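Local coordinates for protein shikimate 5-dehydrogenase (Thermus thermophilus, PDB 2D5C) that catalyses the reversible NADPH-linked reduction of 3-dehydroshikimate to shikimate, the fourth step of the chorismate pathway leading to the aromatic amino acids, at residues Ala83-Leu88 / Ala233-Leu238; Glu34-Pro39 / Arg52-Val57; Ala134-Gly139 / Glu157-Arg162; Ala202-Tyr207 / Arg213-Ala218. All coordinates share one frame; numbering follows the deposited sequence.

In the fold
Contacts 1 and 2 share the mixed sheet of the substrate-binding domain, where strands 56-59 and 86-90 are neighbours; their centres lie about 13 Å apart and they touch directly, V87 pairing with V57 and L88 packing on R55. Contacts 3 and 4 lie in the NADP-binding domain of the parallel sheet, contact 3 between two of its helices and contact 4 between strand 201-204 and helix 213-220, with centres about 22 Å apart, across the chain's centre from contact 2. Along the chain contact 2 closes first; contact 1 then joins residue 85 to residue 235, and contacts 3 and 4 form in turn within that long span. Contact 1 thus brings helix 229-244 back to the substrate.

Contact 1: residues Ala83-Leu88 / Ala233-Leu238; sequences AVNTVL and AWQGAL. With SKM ((3R,4S,5R)-3,4,5-trihydroxycyclohex-1-ene-1-carboxylic acid), chain E.
N85 and Q235 meet beside the hydroxyls of bound shikimate, and their hydrogen bonding is relayed by the ligand. The amide nitrogen of N85 donates to two neighbouring hydroxyls of the substrate: ND2 reaches SKM O12 at 3.0 Å with an N-H...O angle of 157°, and makes a weak, more bent bond to SKM O7 at 3.4 Å. That same O7 hydroxyl donates to OE1 of Q235 at 3.0 Å, so a single ligand oxygen is held from both segments.

ND2 of N85 and OE1 of Q235 come within 2.8 Å, yet the angle is too poor for a hydrogen bond; their amide planes stand 72° apart. The N-H of ND2 that lies trans to OD1 points at O12, with O7 further off its line, and neither N-H is directed well at OE1. Q235 gets there by folding its chain: CG sits between the backbone N and carbonyl carbon (chi1 67°), and a second bend at chi2 turns the amide toward the ligand.

Backbone bonds fix how each amide is turned. N85 OD1 accepts from the N of T99, which presents ND2 to the substrate, while Q235 NE2 donates to the carbonyl of L232 in the preceding turn of its helix, which leaves OE1 facing O7. N85 and T86 lie together opposite F97 as a classic beta bulge, at the start of strand 86-90. With K64, the proton acceptor, D100, T60, S14 and S16 also bonded to the ligand, the two amides help form the shikimate site of the dehydrogenase, between the substrate-binding domain and helix 229-244.

Contact 2: residues Glu34-Pro39 / Arg52-Val57; sequences EAWDTP and RAFRGV
W36 and F54 pack together at either end of a beta-alpha-beta crossover in the substrate-binding domain: strand 31-37 leads through helix 43-53 to strand 56-59, and the parallel strand 2-8 lies between the two in the sheet. F54 is the residue at which the chain leaves the helix, just before the second strand begins.

CE1 of F54 comes to 3.7 Å from CZ3 of W36, lying at the edge of the indole and near its plane, and F54 CZ adds a second touch at 3.9 Å from W36 CE3. The six-membered rings have centroids 5.8 Å apart and planes inclined by 35°, a slanted pairing that is neither a stack nor an edge-to-face contact. The F54 ring swings to the side of its backbone N (chi1 -69°), which sets it against A5 of strand 2-8, whereas the W36 indole touches L7 and takes a cation-pi contact from R46.

E34 meets the same ring at CZ, the atom it shares with W36, and reaches on to CE2. Its extended side chain brings OE2 to 3.6 Å from F54 CZ, in the plane of the ring at its edge, where the slightly positive C-H rim would probably suit a carboxylate oxygen. With F54 cut back to an alanine, the W36 indole would probably lose the ring beside it and the E34 carboxylate its aromatic neighbour.

On the backbone side, T38 OG1 donates at 3.0 Å to the carbonyl O of W36, standing above the plane of that group.

Contact 3: residues Ala134-Gly139 / Glu157-Arg162; sequences ALREAG and EEFGLR
R136 and F159 bring their CA atoms to 7.9 Å where helices 126-137 and 149-159 both run out, the first closing in a Schellman motif at G139 and the second giving way to G160, whose phi is positive. At G139 a side chain would jam against the preceding carbonyl oxygen, so the backbone by itself calls for glycine.

The R136 side chain makes the link. Its CG is anti to the backbone N and the chain stays extended until chi3, where a bend (70°) turns the guanidinium over the end of the other helix. NH1 then donates to the carbonyl O of F159 at 3.2 Å; the bond is nearly straight at the hydrogen (164°), with the oxygen close to the guanidinium plane and the donor tilted from the carbonyl plane. That carbonyl belongs to the last helical residue, where the helix dipole would probably favour a positive partner.

The same cation also uses its flat side. F159 CG lies over one face of the guanidinium toward its rim, and R136 CZ stands 5.0 Å from the centroid of the F159 ring, 30° off the ring normal, an off-centre cation-pi contact. L161 crosses the arginine further back, its CD2 touching R136 CG at 4.1 Å.

L161 also rests on V142 and V144, and L135 on V121 and V142, so L135 ties helix 126-137, and L161 the loop just after helix 149-159, to the sheet. Helices 126-137 and 149-159 flanking parallel strands 119-122 and 142-145 make up the first beta-alpha units of a Rossmann domain, whose glycine-rich loop at residues 123-127 binds NADP(+).

Contact 4: residues Ala202-Tyr207 / Arg213-Ala218; sequences AVDLVY and RFLREA. With SO4 (sulfate ion), chain C.
The F214 ring and the D204 carboxylate stand at 77° to each other, with OD2 of D204 3.6 Å from F214 CD2. The ring also receives V203 O and A202 CB obliquely at its CE2 atom, and F196 meets it with planes at about 45°. A sulfate O3 lies at the edge of the R213 guanidinium, in its plane.

OD2 of D204 is bonded to T212 OG1, while OD1 accepts from N177 ND2 and from V206 N, 2.9 Å away and above the carboxylate plane, forming an Asx turn. This turn ends strand 201-204 of the Rossmann-type parallel sheet, against which helix 213-220 packs in a beta-alpha-beta unit, the axes of strand 202-204 and helix 213-218 running almost antiparallel (165°); the turn itself includes L205 of the NADP(+) site, and Y207 of the shikimate site follows. Replacing D204 with alanine would probably leave V206 N, N177 ND2 and T212 OG1 without their acceptor and the turn less firmly fixed.

Apolar packing continues beneath, D204 CB on L215 CG at 3.5 Å and A202 CB on A218 CB at 3.6 Å. R213 NH2 bonds weakly to the sulfate, probably from the crystallisation liquor, at 3.3 Å from O3.

Contact 1: residues Ala83-Leu88 / Ala233-Leu238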
loop_
_atom_site.group_PDB
_atom_site.type_symbol
_atom_site.label_atom_id
_atom_site.label_comp_id
_atom_site.label_asym_id
_atom_site.label_seq_id
_atom_site.Cartn_x
_atom_site.Cartn_y
_atom_site.Cartn_z
ATOM N N ALA A 83 12.496 12.922 -3.205
ATOM C CA ALA A 83 13.182 11.650 -3.056
ATOM C C ALA A 83 12.276 10.645 -2.368
ATOM O O ALA A 83 11.565 10.983 -1.431
ATOM C CB ALA A 83 14.474 11.834 -2.237
ATOM N N VAL A 84 12.325 9.414 -2.856
ATOM C CA VAL A 84 11.533 8.321 -2.312
ATOM C C VAL A 84 12.514 7.268 -1.809
ATOM O O VAL A 84 13.409 6.845 -2.547
ATOM C CB VAL A 84 10.644 7.698 -3.409
ATOM C CG1 VAL A 84 10.158 6.312 -2.979
ATOM C CG2 VAL A 84 9.447 8.629 -3.695
ATOM N N ASN A 85 12.348 6.846 -0.556
ATOM C CA ASN A 85 13.225 5.821 0.012
ATOM C C ASN A 85 12.445 4.533 0.292
ATOM O O ASN A 85 13.023 3.498 0.633
ATOM C CB ASN A 85 13.868 6.332 1.305
ATOM C CG ASN A 85 13.003 6.085 2.530
ATOM O OD1 ASN A 85 11.816 6.416 2.549
ATOM N ND2 ASN A 85 13.601 5.507 3.566
ATOM N N THR A 86 11.128 4.599 0.144
ATOM C CA THR A 86 10.288 3.432 0.388
ATOM C C THR A 86 9.206 3.298 -0.679
ATOM O O THR A 86 8.464 4.248 -0.947
ATOM C CB THR A 86 9.610 3.526 1.769
ATOM O OG1 THR A 86 10.616 3.630 2.785
ATOM C CG2 THR A 86 8.755 2.279 2.037
ATOM N N VAL A 87 9.137 2.118 -1.292
ATOM C CA VAL A 87 8.143 1.841 -2.316
ATOM C C VAL A 87 7.278 0.656 -1.896
ATOM O O VAL A 87 7.796 -0.360 -1.437
ATOM C CB VAL A 87 8.818 1.514 -3.675
ATOM C CG1 VAL A 87 7.748 1.200 -4.724
ATOM C CG2 VAL A 87 9.689 2.689 -4.117
ATOM N N LEU A 88 5.959 0.814 -2.034
ATOM C CA LEU A 88 4.983 -0.238 -1.715
ATOM C C LEU A 88 4.392 -0.739 -3.025
ATOM O O LEU A 88 4.034 0.067 -3.880
ATOM C CB LEU A 88 3.848 0.325 -0.851
ATOM C CG LEU A 88 2.583 -0.526 -0.712
ATOM C CD1 LEU A 88 2.918 -1.825 -0.007
ATOM C CD2 LEU A 88 1.510 0.252 0.073
ATOM N N ALA A 233 17.420 2.763 11.750
ATOM C CA ALA A 233 16.448 1.852 12.360
ATOM C C ALA A 233 15.016 2.368 12.296
ATOM O O ALA A 233 14.084 1.603 12.024
ATOM C CB ALA A 233 16.819 1.586 13.808
ATOM N N TRP A 234 14.832 3.656 12.560
ATOM C CA TRP A 234 13.494 4.224 12.517
ATOM C C TRP A 234 12.932 4.338 11.102
ATOM O O TRP A 234 11.759 4.015 10.878
ATOM C CB TRP A 234 13.478 5.585 13.214
ATOM C CG TRP A 234 13.130 5.463 14.650
ATOM C CD1 TRP A 234 13.986 5.509 15.712
ATOM C CD2 TRP A 234 11.829 5.227 15.189
ATOM N NE1 TRP A 234 13.294 5.319 16.884
ATOM C CE2 TRP A 234 11.967 5.143 16.593
ATOM C CE3 TRP A 234 10.555 5.077 14.620
ATOM C CZ2 TRP A 234 10.883 4.918 17.439
ATOM C CZ3 TRP A 234 9.476 4.851 15.459
ATOM C CH2 TRP A 234 9.646 4.776 16.859
ATOM N N GLN A 235 13.737 4.790 10.143
ATOM C CA GLN A 235 13.201 4.879 8.792
ATOM C C GLN A 235 12.827 3.477 8.316
ATOM O O GLN A 235 11.857 3.300 7.564
ATOM C CB GLN A 235 14.193 5.562 7.833
ATOM C CG GLN A 235 15.498 4.810 7.524
ATOM C CD GLN A 235 15.327 3.656 6.552
ATOM O OE1 GLN A 235 14.588 3.754 5.562
ATOM N NE2 GLN A 235 16.036 2.555 6.811
ATOM N N GLY A 236 13.579 2.474 8.786
ATOM C CA GLY A 236 13.299 1.098 8.413
ATOM C C GLY A 236 12.025 0.578 9.065
ATOM O O GLY A 236 11.196 -0.045 8.392
ATOM N N ALA A 237 11.856 0.810 10.363
ATOM C CA ALA A 237 10.655 0.350 11.064
ATOM C C ALA A 237 9.419 0.993 10.449
ATOM O O ALA A 237 8.382 0.348 10.271
ATOM C CB ALA A 237 10.727 0.705 12.549
ATOM N N LEU A 238 9.537 2.276 10.127
ATOM C CA LEU A 238 8.413 2.985 9.522
ATOM C C LEU A 238 8.085 2.429 8.148
ATOM O O LEU A 238 6.911 2.371 7.766
ATOM C CB LEU A 238 8.714 4.481 9.417
ATOM C CG LEU A 238 8.798 5.219 10.749
ATOM C CD1 LEU A 238 9.190 6.664 10.492
ATOM C CD2 LEU A 238 7.473 5.148 11.479
HETATM O O12 SKM E . 16.565 5.530 3.266
HETATM C C8 SKM E . 17.403 4.424 3.633
HETATM C C6 SKM E . 17.048 3.192 2.756
HETATM O O7 SKM E . 15.676 2.860 2.952
HETATM C C5 SKM E . 17.928 1.969 3.124
HETATM C C4 SKM E . 19.377 2.343 3.437
HETATM C C1 SKM E . 20.359 1.237 3.582
HETATM O O2 SKM E . 19.954 -0.038 3.430
HETATM O O3 SKM E . 21.533 1.472 3.836
HETATM C C10 SKM E . 19.801 3.602 3.585
HETATM C C9 SKM E . 18.901 4.813 3.450
HETATM O O11 SKM E . 19.092 5.380 2.144
#

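Contact 2: residues Glu34-Pro39 / Arg52-Val57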
loop_
_atom_site.group_PDB
_atom_site.type_symbol
_atom_site.label_atom_id
_atom_site.label_comp_id
_atom_site.label_asym_id
_atom_site.label_seq_id
_atom_site.Cartn_x
_atom_site.Cartn_y
_atom_site.Cartn_z
ATOM N N GLU A 34 16.421 -8.921 0.840
ATOM C CA GLU A 34 17.730 -9.031 0.204
ATOM C C GLU A 34 18.269 -7.694 -0.307
ATOM O O GLU A 34 17.527 -6.718 -0.456
ATOM C CB GLU A 34 17.639 -9.992 -0.983
ATOM C CG GLU A 34 16.619 -9.535 -2.030
ATOM C CD GLU A 34 16.770 -10.223 -3.374
ATOM O OE1 GLU A 34 17.851 -10.105 -3.990
ATOM O OE2 GLU A 34 15.802 -10.874 -3.819
ATOM N N ALA A 35 19.571 -7.665 -0.574
ATOM C CA ALA A 35 20.231 -6.487 -1.118
ATOM C C ALA A 35 20.396 -6.790 -2.604
ATOM O O ALA A 35 21.009 -7.792 -2.965
ATOM C CB ALA A 35 21.591 -6.291 -0.464
ATOM N N TRP A 36 19.842 -5.941 -3.463
ATOM C CA TRP A 36 19.917 -6.157 -4.904
ATOM C C TRP A 36 20.615 -4.991 -5.587
ATOM O O TRP A 36 20.029 -3.922 -5.755
ATOM C CB TRP A 36 18.503 -6.320 -5.471
ATOM C CG TRP A 36 18.420 -6.869 -6.865
ATOM C CD1 TRP A 36 19.447 -7.050 -7.749
ATOM C CD2 TRP A 36 17.232 -7.291 -7.544
ATOM N NE1 TRP A 36 18.971 -7.557 -8.933
ATOM C CE2 TRP A 36 17.616 -7.714 -8.834
ATOM C CE3 TRP A 36 15.879 -7.352 -7.188
ATOM C CZ2 TRP A 36 16.694 -8.191 -9.771
ATOM C CZ3 TRP A 36 14.963 -7.828 -8.120
ATOM C CH2 TRP A 36 15.377 -8.240 -9.396
ATOM N N ASP A 37 21.867 -5.200 -5.984
ATOM C CA ASP A 37 22.638 -4.149 -6.642
ATOM C C ASP A 37 21.885 -3.636 -7.861
ATOM O O ASP A 37 21.600 -4.392 -8.796
ATOM C CB ASP A 37 24.010 -4.677 -7.070
ATOM C CG ASP A 37 24.928 -3.574 -7.555
ATOM O OD1 ASP A 37 25.401 -2.780 -6.713
ATOM O OD2 ASP A 37 25.171 -3.493 -8.779
ATOM N N THR A 38 21.572 -2.344 -7.848
ATOM C CA THR A 38 20.829 -1.726 -8.933
ATOM C C THR A 38 21.404 -0.380 -9.351
ATOM O O THR A 38 21.254 0.620 -8.647
ATOM C CB THR A 38 19.343 -1.519 -8.537
ATOM O OG1 THR A 38 18.756 -2.787 -8.218
ATOM C CG2 THR A 38 18.562 -0.890 -9.684
ATOM N N PRO A 39 22.102 -0.347 -10.495
ATOM C CA PRO A 39 22.686 0.904 -10.986
ATOM C C PRO A 39 21.570 1.738 -11.606
ATOM O O PRO A 39 20.578 1.191 -12.085
ATOM C CB PRO A 39 23.690 0.433 -12.040
ATOM C CG PRO A 39 24.049 -0.950 -11.578
ATOM C CD PRO A 39 22.703 -1.501 -11.189
ATOM N N ARG A 52 6.086 -7.136 -9.966
ATOM C CA ARG A 52 5.646 -8.526 -10.017
ATOM C C ARG A 52 6.029 -9.422 -8.844
ATOM O O ARG A 52 5.248 -10.298 -8.456
ATOM C CB ARG A 52 6.169 -9.188 -11.297
ATOM C CG ARG A 52 5.865 -8.463 -12.594
ATOM C CD ARG A 52 6.665 -9.090 -13.732
ATOM N NE ARG A 52 6.492 -8.397 -15.007
ATOM C CZ ARG A 52 5.379 -8.423 -15.737
ATOM N NH1 ARG A 52 4.322 -9.113 -15.322
ATOM N NH2 ARG A 52 5.322 -7.756 -16.884
ATOM N N ALA A 53 7.207 -9.211 -8.267
ATOM C CA ALA A 53 7.654 -10.102 -7.202
ATOM C C ALA A 53 8.013 -9.569 -5.819
ATOM O O ALA A 53 8.472 -10.344 -4.982
ATOM C CB ALA A 53 8.812 -10.948 -7.731
ATOM N N PHE A 54 7.818 -8.279 -5.554
ATOM C CA PHE A 54 8.140 -7.754 -4.224
ATOM C C PHE A 54 6.987 -6.977 -3.629
ATOM O O PHE A 54 6.285 -6.267 -4.346
ATOM C CB PHE A 54 9.366 -6.838 -4.271
ATOM C CG PHE A 54 10.643 -7.560 -4.571
ATOM C CD1 PHE A 54 10.883 -8.069 -5.839
ATOM C CD2 PHE A 54 11.593 -7.760 -3.571
ATOM C CE1 PHE A 54 12.061 -8.775 -6.115
ATOM C CE2 PHE A 54 12.770 -8.463 -3.832
ATOM C CZ PHE A 54 13.003 -8.971 -5.106
ATOM N N ARG A 55 6.794 -7.114 -2.316
ATOM C CA ARG A 55 5.725 -6.375 -1.641
ATOM C C ARG A 55 6.180 -4.933 -1.446
ATOM O O ARG A 55 5.370 -4.011 -1.439
ATOM C CB ARG A 55 5.423 -6.990 -0.277
ATOM C CG ARG A 55 4.589 -6.110 0.643
ATOM C CD ARG A 55 3.177 -5.878 0.113
ATOM N NE ARG A 55 2.345 -5.243 1.129
ATOM C CZ ARG A 55 1.045 -4.999 0.993
ATOM N NH1 ARG A 55 0.412 -5.340 -0.126
ATOM N NH2 ARG A 55 0.375 -4.402 1.974
ATOM N N GLY A 56 7.484 -4.757 -1.264
ATOM C CA GLY A 56 8.033 -3.429 -1.073
ATOM C C GLY A 56 9.542 -3.442 -1.138
ATOM O O GLY A 56 10.175 -4.490 -1.004
ATOM N N VAL A 57 10.124 -2.276 -1.376
ATOM C CA VAL A 57 11.573 -2.168 -1.429
ATOM C C VAL A 57 11.971 -0.819 -0.901
ATOM O O VAL A 57 11.176 0.129 -0.914
ATOM C CB VAL A 57 12.146 -2.278 -2.875
ATOM C CG1 VAL A 57 11.824 -3.627 -3.480
ATOM C CG2 VAL A 57 11.603 -1.134 -3.750
#

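Contact 3: residues Ala134-Gly139 / Glu157-Arg162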
loop_
_atom_site.group_PDB
_atom_site.type_symbol
_atom_site.label_atom_id
_atom_site.label_comp_id
_atom_site.label_asym_id
_atom_site.label_seq_id
_atom_site.Cartn_x
_atom_site.Cartn_y
_atom_site.Cartn_z
ATOM N N ALA A 134 11.984 17.436 7.592
ATOM C CA ALA A 134 11.582 16.982 8.912
ATOM C C ALA A 134 11.780 18.061 9.975
ATOM O O ALA A 134 10.895 18.283 10.815
ATOM C CB ALA A 134 12.365 15.731 9.282
ATOM N N LEU A 135 12.932 18.734 9.956
ATOM C CA LEU A 135 13.195 19.774 10.946
ATOM C C LEU A 135 12.251 20.948 10.749
ATOM O O LEU A 135 11.891 21.622 11.711
ATOM C CB LEU A 135 14.639 20.262 10.853
ATOM C CG LEU A 135 15.687 19.221 11.223
ATOM C CD1 LEU A 135 17.066 19.792 10.969
ATOM C CD2 LEU A 135 15.528 18.836 12.688
ATOM N N ARG A 136 11.849 21.190 9.501
ATOM C CA ARG A 136 10.921 22.292 9.219
ATOM C C ARG A 136 9.553 21.922 9.794
ATOM O O ARG A 136 8.858 22.753 10.401
ATOM C CB ARG A 136 10.785 22.526 7.702
ATOM C CG ARG A 136 9.889 23.745 7.368
ATOM C CD ARG A 136 9.536 23.858 5.877
ATOM N NE ARG A 136 8.617 22.810 5.426
ATOM C CZ ARG A 136 7.875 22.894 4.323
ATOM N NH1 ARG A 136 7.944 23.980 3.563
ATOM N NH2 ARG A 136 7.062 21.896 3.977
ATOM N N GLU A 137 9.174 20.665 9.605
ATOM C CA GLU A 137 7.888 20.170 10.078
ATOM C C GLU A 137 7.824 20.244 11.597
ATOM O O GLU A 137 6.755 20.494 12.177
ATOM C CB GLU A 137 7.680 18.733 9.604
ATOM C CG GLU A 137 6.395 18.082 10.095
ATOM C CD GLU A 137 6.140 16.743 9.425
ATOM O OE1 GLU A 137 7.125 16.046 9.099
ATOM O OE2 GLU A 137 4.957 16.384 9.235
ATOM N N ALA A 138 8.972 20.025 12.234
ATOM C CA ALA A 138 9.063 20.073 13.694
ATOM C C ALA A 138 9.042 21.504 14.222
ATOM O O ALA A 138 9.072 21.733 15.436
ATOM C CB ALA A 138 10.329 19.362 14.155
ATOM N N GLY A 139 9.010 22.475 13.316
ATOM C CA GLY A 139 8.952 23.865 13.718
ATOM C C GLY A 139 10.248 24.562 14.084
ATOM O O GLY A 139 10.214 25.585 14.764
ATOM N N GLU A 157 14.719 28.143 -0.715
ATOM C CA GLU A 157 13.642 28.898 -1.344
ATOM C C GLU A 157 12.359 28.078 -1.427
ATOM O O GLU A 157 11.269 28.608 -1.210
ATOM C CB GLU A 157 14.064 29.361 -2.745
ATOM C CG GLU A 157 15.342 30.182 -2.726
ATOM C CD GLU A 157 15.822 30.577 -4.108
ATOM O OE1 GLU A 157 15.518 29.859 -5.083
ATOM O OE2 GLU A 157 16.518 31.603 -4.215
ATOM N N GLU A 158 12.487 26.789 -1.737
ATOM C CA GLU A 158 11.302 25.928 -1.851
ATOM C C GLU A 158 10.625 25.671 -0.514
ATOM O O GLU A 158 9.391 25.688 -0.421
ATOM C CB GLU A 158 11.681 24.582 -2.492
ATOM C CG GLU A 158 12.158 24.693 -3.940
ATOM C CD GLU A 158 13.040 23.527 -4.374
ATOM O OE1 GLU A 158 13.557 23.570 -5.510
ATOM O OE2 GLU A 158 13.220 22.572 -3.583
ATOM N N PHE A 159 11.427 25.445 0.526
ATOM C CA PHE A 159 10.889 25.149 1.856
ATOM C C PHE A 159 10.762 26.375 2.749
ATOM O O PHE A 159 10.204 26.286 3.846
ATOM C CB PHE A 159 11.777 24.135 2.594
ATOM C CG PHE A 159 11.744 22.732 2.028
ATOM C CD1 PHE A 159 11.008 22.420 0.887
ATOM C CD2 PHE A 159 12.472 21.720 2.648
ATOM C CE1 PHE A 159 10.999 21.124 0.373
ATOM C CE2 PHE A 159 12.471 20.415 2.139
ATOM C CZ PHE A 159 11.732 20.123 0.999
ATOM N N GLY A 160 11.297 27.506 2.293
ATOM C CA GLY A 160 11.235 28.715 3.094
ATOM C C GLY A 160 12.234 28.701 4.239
ATOM O O GLY A 160 11.907 29.090 5.358
ATOM N N LEU A 161 13.453 28.249 3.958
ATOM C CA LEU A 161 14.512 28.183 4.964
ATOM C C LEU A 161 15.585 29.230 4.648
ATOM O O LEU A 161 15.320 30.197 3.937
ATOM C CB LEU A 161 15.147 26.788 4.961
ATOM C CG LEU A 161 14.123 25.649 4.875
ATOM C CD1 LEU A 161 14.828 24.300 4.780
ATOM C CD2 LEU A 161 13.219 25.717 6.089
ATOM N N ARG A 162 16.796 29.030 5.168
ATOM C CA ARG A 162 17.891 29.970 4.928
ATOM C C ARG A 162 19.152 29.255 4.443
ATOM O O ARG A 162 19.636 28.327 5.094
ATOM C CB ARG A 162 18.214 30.729 6.220
ATOM C CG ARG A 162 19.370 31.712 6.087
ATOM C CD ARG A 162 19.719 32.367 7.415
ATOM N NE ARG A 162 20.792 33.342 7.250
ATOM C CZ ARG A 162 21.385 33.991 8.248
ATOM N NH1 ARG A 162 21.015 33.779 9.505
ATOM N NH2 ARG A 162 22.359 34.851 7.982
#

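Contact 4: residues Ala202-Tyr207 / Arg213-Ala218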
loop_
_atom_site.group_PDB
_atom_site.type_symbol
_atom_site.label_atom_id
_atom_site.label_comp_id
_atom_site.label_asym_id
_atom_site.label_seq_id
_atom_site.Cartn_x
_atom_site.Cartn_y
_atom_site.Cartn_z
ATOM N N ALA A 202 25.145 17.261 17.413
ATOM C CA ALA A 202 25.511 16.889 16.047
ATOM C C ALA A 202 25.025 15.480 15.738
ATOM O O ALA A 202 25.060 14.590 16.593
ATOM C CB ALA A 202 27.026 16.974 15.857
ATOM N N VAL A 203 24.553 15.287 14.511
ATOM C CA VAL A 203 24.060 13.989 14.070
ATOM C C VAL A 203 24.679 13.686 12.717
ATOM O O VAL A 203 24.779 14.579 11.873
ATOM C CB VAL A 203 22.521 14.000 13.920
ATOM C CG1 VAL A 203 22.030 12.626 13.487
ATOM C CG2 VAL A 203 21.875 14.420 15.254
ATOM N N ASP A 204 25.136 12.451 12.526
ATOM C CA ASP A 204 25.747 12.070 11.249
ATOM C C ASP A 204 24.934 10.932 10.639
ATOM O O ASP A 204 24.662 9.937 11.306
ATOM C CB ASP A 204 27.212 11.620 11.457
ATOM C CG ASP A 204 28.036 11.645 10.164
ATOM O OD1 ASP A 204 27.431 11.610 9.072
ATOM O OD2 ASP A 204 29.295 11.683 10.225
ATOM N N LEU A 205 24.522 11.092 9.381
ATOM C CA LEU A 205 23.763 10.056 8.694
ATOM C C LEU A 205 24.705 8.949 8.210
ATOM O O LEU A 205 24.268 7.821 7.982
ATOM C CB LEU A 205 22.999 10.639 7.493
ATOM C CG LEU A 205 22.055 11.814 7.765
ATOM C CD1 LEU A 205 21.102 12.004 6.582
ATOM C CD2 LEU A 205 21.276 11.551 9.025
ATOM N N VAL A 206 25.983 9.286 8.035
ATOM C CA VAL A 206 26.986 8.308 7.614
ATOM C C VAL A 206 27.244 7.413 8.820
ATOM O O VAL A 206 27.503 7.915 9.927
ATOM C CB VAL A 206 28.330 8.978 7.221
ATOM C CG1 VAL A 206 29.430 7.908 7.047
ATOM C CG2 VAL A 206 28.164 9.772 5.932
ATOM N N TYR A 207 27.156 6.099 8.620
ATOM C CA TYR A 207 27.402 5.156 9.710
ATOM C C TYR A 207 28.484 4.122 9.367
ATOM O O TYR A 207 28.599 3.089 10.023
ATOM C CB TYR A 207 26.098 4.471 10.144
ATOM C CG TYR A 207 25.348 3.776 9.034
ATOM C CD1 TYR A 207 25.790 2.559 8.522
ATOM C CD2 TYR A 207 24.207 4.352 8.476
ATOM C CE1 TYR A 207 25.116 1.930 7.476
ATOM C CE2 TYR A 207 23.528 3.737 7.436
ATOM C CZ TYR A 207 23.986 2.530 6.939
ATOM O OH TYR A 207 23.312 1.926 5.906
ATOM N N ARG A 213 34.822 10.808 11.482
ATOM C CA ARG A 213 35.678 11.893 11.916
ATOM C C ARG A 213 34.785 13.038 12.414
ATOM O O ARG A 213 35.026 13.595 13.476
ATOM C CB ARG A 213 36.578 12.374 10.779
ATOM C CG ARG A 213 37.542 13.441 11.244
ATOM C CD ARG A 213 38.568 13.868 10.198
ATOM N NE ARG A 213 39.325 14.996 10.734
ATOM C CZ ARG A 213 39.891 15.954 10.011
ATOM N NH1 ARG A 213 39.814 15.940 8.684
ATOM N NH2 ARG A 213 40.500 16.954 10.630
ATOM N N PHE A 214 33.743 13.365 11.645
ATOM C CA PHE A 214 32.786 14.423 12.008
ATOM C C PHE A 214 32.224 14.231 13.432
ATOM O O PHE A 214 32.180 15.172 14.237
ATOM C CB PHE A 214 31.634 14.414 10.986
ATOM C CG PHE A 214 30.485 15.341 11.315
ATOM C CD1 PHE A 214 30.520 16.680 10.941
ATOM C CD2 PHE A 214 29.343 14.853 11.933
ATOM C CE1 PHE A 214 29.422 17.519 11.170
ATOM C CE2 PHE A 214 28.233 15.687 12.171
ATOM C CZ PHE A 214 28.277 17.020 11.784
ATOM N N LEU A 215 31.775 13.022 13.739
ATOM C CA LEU A 215 31.202 12.770 15.059
ATOM C C LEU A 215 32.248 12.827 16.159
ATOM O O LEU A 215 31.972 13.312 17.251
ATOM C CB LEU A 215 30.490 11.415 15.109
ATOM C CG LEU A 215 29.110 11.356 14.435
ATOM C CD1 LEU A 215 28.590 9.930 14.503
ATOM C CD2 LEU A 215 28.138 12.314 15.128
ATOM N N ARG A 216 33.440 12.318 15.876
ATOM C CA ARG A 216 34.505 12.355 16.870
ATOM C C ARG A 216 34.894 13.805 17.135
ATOM O O ARG A 216 35.183 14.180 18.266
ATOM C CB ARG A 216 35.712 11.538 16.388
ATOM C CG ARG A 216 35.479 10.030 16.404
ATOM C CD ARG A 216 36.561 9.291 15.610
ATOM N NE ARG A 216 36.412 7.838 15.630
ATOM C CZ ARG A 216 36.853 7.049 16.614
ATOM N NH1 ARG A 216 37.468 7.572 17.665
ATOM N NH2 ARG A 216 36.705 5.733 16.536
ATOM N N GLU A 217 34.894 14.632 16.094
ATOM C CA GLU A 217 35.226 16.042 16.267
ATOM C C GLU A 217 34.147 16.720 17.100
ATOM O O GLU A 217 34.440 17.516 17.997
ATOM C CB GLU A 217 35.308 16.744 14.911
ATOM C CG GLU A 217 36.551 16.403 14.130
ATOM C CD GLU A 217 36.507 16.976 12.722
ATOM O OE1 GLU A 217 35.443 16.864 12.088
ATOM O OE2 GLU A 217 37.525 17.530 12.256
ATOM N N ALA A 218 32.894 16.413 16.782
ATOM C CA ALA A 218 31.773 17.015 17.495
ATOM C C ALA A 218 31.793 16.617 18.971
ATOM O O ALA A 218 31.602 17.461 19.853
ATOM C CB ALA A 218 30.453 16.589 16.853
HETATM S S SO4 C . 40.535 20.425 9.552
HETATM O O1 SO4 C . 39.670 20.339 10.923
HETATM O O2 SO4 C . 40.580 21.831 9.229
HETATM O O3 SO4 C . 41.723 19.905 9.738
HETATM O O4 SO4 C . 39.700 19.749 8.597
#